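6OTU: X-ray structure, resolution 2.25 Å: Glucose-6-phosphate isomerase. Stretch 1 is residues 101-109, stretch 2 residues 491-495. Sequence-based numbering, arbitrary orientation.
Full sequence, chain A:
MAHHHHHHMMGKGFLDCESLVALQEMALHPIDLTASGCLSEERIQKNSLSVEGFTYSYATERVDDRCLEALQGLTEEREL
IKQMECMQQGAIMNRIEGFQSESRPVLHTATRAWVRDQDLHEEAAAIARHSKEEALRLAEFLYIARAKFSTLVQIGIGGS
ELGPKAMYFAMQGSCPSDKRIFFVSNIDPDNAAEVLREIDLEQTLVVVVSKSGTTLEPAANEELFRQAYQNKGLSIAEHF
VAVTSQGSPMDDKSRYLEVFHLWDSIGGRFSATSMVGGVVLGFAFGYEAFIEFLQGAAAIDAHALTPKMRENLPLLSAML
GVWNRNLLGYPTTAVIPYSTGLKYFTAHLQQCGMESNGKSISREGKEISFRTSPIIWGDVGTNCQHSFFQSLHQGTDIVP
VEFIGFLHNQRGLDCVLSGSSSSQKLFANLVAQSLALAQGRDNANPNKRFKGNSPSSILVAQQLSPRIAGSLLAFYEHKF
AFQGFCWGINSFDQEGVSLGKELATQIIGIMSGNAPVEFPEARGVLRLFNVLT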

ATOM      1  N   SER A 101      21.343  -3.301  24.658  1.00 38.69           N
ATOM      2  CA  SER A 101      20.852  -3.632  23.323  1.00 36.67           C
ATOM      3  C   SER A 101      20.787  -5.152  23.218  1.00 47.51           C
ATOM      4  O   SER A 101      21.225  -5.865  24.125  1.00 43.39           O
ATOM      5  CB  SER A 101      21.753  -3.030  22.239  1.00 42.44           C
ATOM      6  OG  SER A 101      22.655  -4.000  21.720  1.00 50.68           O
ATOM      7  N   GLU A 102      20.265  -5.653  22.086  1.00 35.60           N
ATOM      8  CA  GLU A 102      20.062  -7.096  21.946  1.00 44.03           C
ATOM      9  C   GLU A 102      21.389  -7.852  21.813  1.00 49.45           C
ATOM     10  O   GLU A 102      21.510  -8.980  22.316  1.00 49.94           O
ATOM     11  CB  GLU A 102      19.139  -7.395  20.759  1.00 34.53           C
ATOM     12  CG  GLU A 102      17.832  -6.604  20.794  1.00 39.97           C
ATOM     13  CD  GLU A 102      16.770  -7.128  19.830  1.00 40.07           C
ATOM     14  OE1 GLU A 102      17.112  -7.784  18.823  1.00 37.31           O
ATOM     15  OE2 GLU A 102      15.580  -6.888  20.089  1.00 41.86           O
ATOM     16  N   SER A 103      22.378  -7.266  21.122  1.00 35.89           N
ATOM     17  CA  SER A 103      23.763  -7.760  21.073  1.00 39.82           C
ATOM     18  C   SER A 103      23.842  -9.222  20.606  1.00 41.47           C
ATOM     19  O   SER A 103      24.179 -10.126  21.364  1.00 42.26           O
ATOM     20  CB  SER A 103      24.444  -7.590  22.437  1.00 39.94           C
ATOM     21  OG  SER A 103      25.844  -7.762  22.323  1.00 52.44           O
ATOM     22  N   ARG A 104      23.583  -9.445  19.320  1.00 43.30           N
ATOM     23  CA  ARG A 104      23.576 -10.816  18.826  1.00 42.30           C
ATOM     24  C   ARG A 104      23.874 -10.807  17.337  1.00 42.53           C
ATOM     25  O   ARG A 104      23.853  -9.749  16.698  1.00 39.24           O
ATOM     26  CB  ARG A 104      22.238 -11.508  19.119  1.00 35.68           C
ATOM     27  CG  ARG A 104      21.024 -10.807  18.597  1.00 38.49           C
ATOM     28  CD  ARG A 104      19.855 -11.138  19.502  1.00 49.56           C
ATOM     29  NE  ARG A 104      18.568 -11.001  18.837  1.00 52.95           N
ATOM     30  CZ  ARG A 104      17.394 -11.058  19.463  1.00 49.44           C
ATOM     31  NH1 ARG A 104      17.341 -11.253  20.777  1.00 47.93           N
ATOM     32  NH2 ARG A 104      16.270 -10.912  18.772  1.00 42.96           N
ATOM     33  N   PRO A 105      24.191 -11.968  16.760  1.00 43.67           N
ATOM     34  CA  PRO A 105      24.394 -12.047  15.306  1.00 39.69           C
ATOM     35  C   PRO A 105      23.091 -11.906  14.531  1.00 39.09           C
ATOM     36  O   PRO A 105      21.985 -11.914  15.077  1.00 39.37           O
ATOM     37  CB  PRO A 105      24.998 -13.440  15.096  1.00 40.20           C
ATOM     38  CG  PRO A 105      24.688 -14.194  16.334  1.00 37.60           C
ATOM     39  CD  PRO A 105      24.646 -13.194  17.438  1.00 36.38           C
ATOM     40  N   VAL A 106      23.261 -11.810  13.210  1.00 39.13           N
ATOM     41  CA  VAL A 106      22.219 -11.534  12.224  1.00 36.77           C
ATOM     42  C   VAL A 106      22.377 -12.555  11.103  1.00 37.79           C
ATOM     43  O   VAL A 106      23.238 -12.405  10.226  1.00 40.54           O
ATOM     44  CB  VAL A 106      22.348 -10.084  11.712  1.00 36.78           C
ATOM     45  CG1 VAL A 106      21.369  -9.785  10.596  1.00 29.72           C
ATOM     46  CG2 VAL A 106      22.197  -9.114  12.878  1.00 36.55           C
ATOM     47  N   LEU A 107      21.569 -13.618  11.130  1.00 34.95           N
ATOM     48  CA  LEU A 107      21.956 -14.830  10.415  1.00 38.76           C
ATOM     49  C   LEU A 107      20.841 -15.401   9.537  1.00 35.50           C
ATOM     50  O   LEU A 107      20.776 -16.618   9.327  1.00 33.01           O
ATOM     51  CB  LEU A 107      22.457 -15.877  11.412  1.00 39.78           C
ATOM     52  CG  LEU A 107      23.927 -15.656  11.781  1.00 37.52           C
ATOM     53  CD1 LEU A 107      24.312 -16.477  13.012  1.00 39.69           C
ATOM     54  CD2 LEU A 107      24.797 -16.026  10.581  1.00 34.41           C
ATOM     55  N   HIS A 108      19.986 -14.546   8.968  1.00 30.13           N
ATOM     56  CA  HIS A 108      19.006 -15.053   8.012  1.00 29.98           C
ATOM     57  C   HIS A 108      19.672 -15.660   6.769  1.00 38.63           C
ATOM     58  O   HIS A 108      19.133 -16.618   6.202  1.00 35.98           O
ATOM     59  CB  HIS A 108      18.012 -13.955   7.629  1.00 29.37           C
ATOM     60  CG  HIS A 108      18.657 -12.668   7.217  1.00 33.78           C
ATOM     61  ND1 HIS A 108      19.177 -11.771   8.125  1.00 33.42           N
ATOM     62  CD2 HIS A 108      18.860 -12.127   5.993  1.00 30.60           C
ATOM     63  CE1 HIS A 108      19.675 -10.733   7.477  1.00 32.12           C
ATOM     64  NE2 HIS A 108      19.504 -10.930   6.182  1.00 31.78           N
ATOM     65  N   THR A 109      20.858 -15.172   6.359  1.00 35.24           N
ATOM     66  CA  THR A 109      21.543 -15.806   5.226  1.00 36.74           C
ATOM     67  C   THR A 109      21.910 -17.263   5.517  1.00 38.37           C
ATOM     68  O   THR A 109      21.938 -18.097   4.602  1.00 39.16           O
ATOM     69  CB  THR A 109      22.808 -15.027   4.820  1.00 31.25           C
ATOM     70  OG1 THR A 109      23.698 -14.888   5.931  1.00 35.05           O
ATOM     71  CG2 THR A 109      22.455 -13.646   4.266  1.00 34.41           C
TER
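Stretch 2 491-495: SFDQE

Stretch 2 is mostly loop. Residues 491-494 have no regular secondary structure, Gln494 occupies the N-cap position, and Glu495 enters the helix that follows. Stretch 1 is also irregular, with no strand pairing between the two. They are far apart in sequence: no two touching residues are closer than 384 positions.

The register runs antiparallel in sense. The CA of Val106 lies 7.3 Å from the CA of Phe492, and the CA of Glu102 lies 7.4 Å from the CA of Asp493. As stretch 2 advances from Phe492 to Asp493, its nearest neighbour on stretch 1 steps back from Val106 to Glu102. At these CA-CA distances the chains meet through side chains and water, not through direct backbone hydrogen bonds. Together the two stretches bury 263 Å², a modest area.

The apolar part of the contact centres on Phe492. Its CA-to-CB bond points toward stretch 1, with chi1 in the m well at -52°. Val106 also points toward its partner, with chi1 t. The CG1 of Val106 sits over one face of the Phe492 ring, 3.5 Å from the ring centroid and 16° off the normal. This is a CH-pi contact. The closest ring atom is CD1 of Phe492, again 3.5 Å from CG1 of Val106. Both residues are buried. His108 adds a looser contact: its CE1 is 4.4 Å from CE1 of Phe492, which lies at the edge of the imidazole, near its plane.

The polar part centres on Glu102. Its CA-to-CB bond points toward stretch 2, chi2 is t, and the carboxylate lies near Asp493 and Gln494. The CD of Glu102 packs 4.0 Å from the CB of Asp493. The OE2 of Glu102 is 3.7 Å from NE2 of Gln494, too long for a hydrogen bond. No direct hydrogen bond joins the two stretches; water does the linking.

Three waters bridge them. Water 1 accepts from NE2 of Gln494 at 2.8 Å. It also lies within donating range of two acceptors, OE1 of Glu102 at 2.8 Å and the O of Phe492 at 2.9 Å. Water 2 donates to OE2 of Glu102 at 2.9 Å and to OE2 of Glu495 at 2.8 Å, and accepts from the backbone N of Gln494 at 3.2 Å. Water 3 accepts from the backbone N of Glu102 at 3.0 Å and donates to OD2 of Asp493 at 2.8 Å. Through these waters, both carboxylate oxygens and the amide N of Glu102 are in reach of stretch 2, though water 1 has more acceptors in reach than protons to give.

OE2 of Glu102 and OE2 of Glu495 are like charges only 4.6 Å apart, and water 2 donates a hydrogen bond to each. Within stretch 1, NH2 of Arg104 lies 3.2 Å from OE1 of Glu102. This salt bridge rests on charge alone, because the oxygen is well out of the guanidinium plane and no N-H points at it.

Ser103, Pro105, Leu107 and Thr109 are out of reach of stretch 2, as is Ser491 from stretch 1. Val106 and His108 point their CA-to-CB bonds toward stretch 2 and both contact Phe492.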

ATOM      1  N   SER A 491      20.403  -1.938  11.669  1.00 33.30           N
ATOM      2  CA  SER A 491      19.247  -2.327  10.870  1.00 31.86           C
ATOM      3  C   SER A 491      18.438  -3.461  11.488  1.00 32.12           C
ATOM      4  O   SER A 491      17.401  -3.810  10.930  1.00 37.38           O
ATOM      5  CB  SER A 491      19.690  -2.766   9.466  1.00 35.19           C
ATOM      6  OG  SER A 491      20.376  -1.745   8.762  1.00 33.38           O
ATOM      7  N   PHE A 492      18.872  -4.074  12.590  1.00 34.21           N
ATOM      8  CA  PHE A 492      18.366  -5.396  12.918  1.00 35.21           C
ATOM      9  C   PHE A 492      17.636  -5.481  14.247  1.00 32.01           C
ATOM     10  O   PHE A 492      17.245  -6.586  14.642  1.00 37.26           O
ATOM     11  CB  PHE A 492      19.518  -6.415  12.861  1.00 36.54           C
ATOM     12  CG  PHE A 492      20.289  -6.355  11.572  1.00 33.78           C
ATOM     13  CD1 PHE A 492      19.695  -6.760  10.369  1.00 33.07           C
ATOM     14  CD2 PHE A 492      21.584  -5.844  11.541  1.00 33.83           C
ATOM     15  CE1 PHE A 492      20.392  -6.683   9.162  1.00 37.21           C
ATOM     16  CE2 PHE A 492      22.289  -5.752  10.333  1.00 40.37           C
ATOM     17  CZ  PHE A 492      21.694  -6.171   9.140  1.00 31.49           C
ATOM     18  N   ASP A 493      17.411  -4.367  14.937  1.00 39.67           N
ATOM     19  CA  ASP A 493      16.480  -4.358  16.060  1.00 32.70           C
ATOM     20  C   ASP A 493      15.283  -3.464  15.727  1.00 33.24           C
ATOM     21  O   ASP A 493      15.129  -2.973  14.598  1.00 38.59           O
ATOM     22  CB  ASP A 493      17.189  -3.949  17.366  1.00 33.51           C
ATOM     23  CG  ASP A 493      17.779  -2.549  17.310  1.00 44.58           C
ATOM     24  OD1 ASP A 493      17.721  -1.906  16.226  1.00 42.00           O
ATOM     25  OD2 ASP A 493      18.311  -2.108  18.361  1.00 34.30           O
ATOM     26  N   GLN A 494      14.405  -3.272  16.712  1.00 35.20           N
ATOM     27  CA  GLN A 494      13.140  -2.596  16.440  1.00 35.38           C
ATOM     28  C   GLN A 494      12.502  -2.123  17.739  1.00 37.04           C
ATOM     29  O   GLN A 494      11.431  -2.590  18.137  1.00 36.61           O
ATOM     30  CB  GLN A 494      12.202  -3.512  15.636  1.00 32.12           C
ATOM     31  CG  GLN A 494      11.928  -4.903  16.215  1.00 32.50           C
ATOM     32  CD  GLN A 494      13.062  -5.891  16.049  1.00 38.37           C
ATOM     33  OE1 GLN A 494      13.642  -6.027  14.972  1.00 33.94           O
ATOM     34  NE2 GLN A 494      13.396  -6.592  17.133  1.00 40.12           N
ATOM     35  N   GLU A 495      13.162  -1.187  18.418  1.00 40.75           N
ATOM     36  CA  GLU A 495      12.658  -0.727  19.705  1.00 34.78           C
ATOM     37  C   GLU A 495      11.298  -0.043  19.585  1.00 34.74           C
ATOM     38  O   GLU A 495      10.551  -0.004  20.571  1.00 37.86           O
ATOM     39  CB  GLU A 495      13.682   0.196  20.351  1.00 35.36           C
ATOM     40  CG  GLU A 495      14.901  -0.553  20.865  1.00 38.98           C
ATOM     41  CD  GLU A 495      14.556  -1.595  21.929  1.00 46.68           C
ATOM     42  OE1 GLU A 495      13.683  -1.323  22.794  1.00 37.15           O
ATOM     43  OE2 GLU A 495      15.151  -2.697  21.884  1.00 48.39           O
TER
HETATM   44  O   HOH W   1      15.657  -8.132  16.436  1.00 28.96           O
HETATM   45  O   HOH W   2      14.276  -4.271  19.736  1.00 31.84           O
HETATM   46  O   HOH W   3      18.603  -3.595  20.689  1.00 50.28           O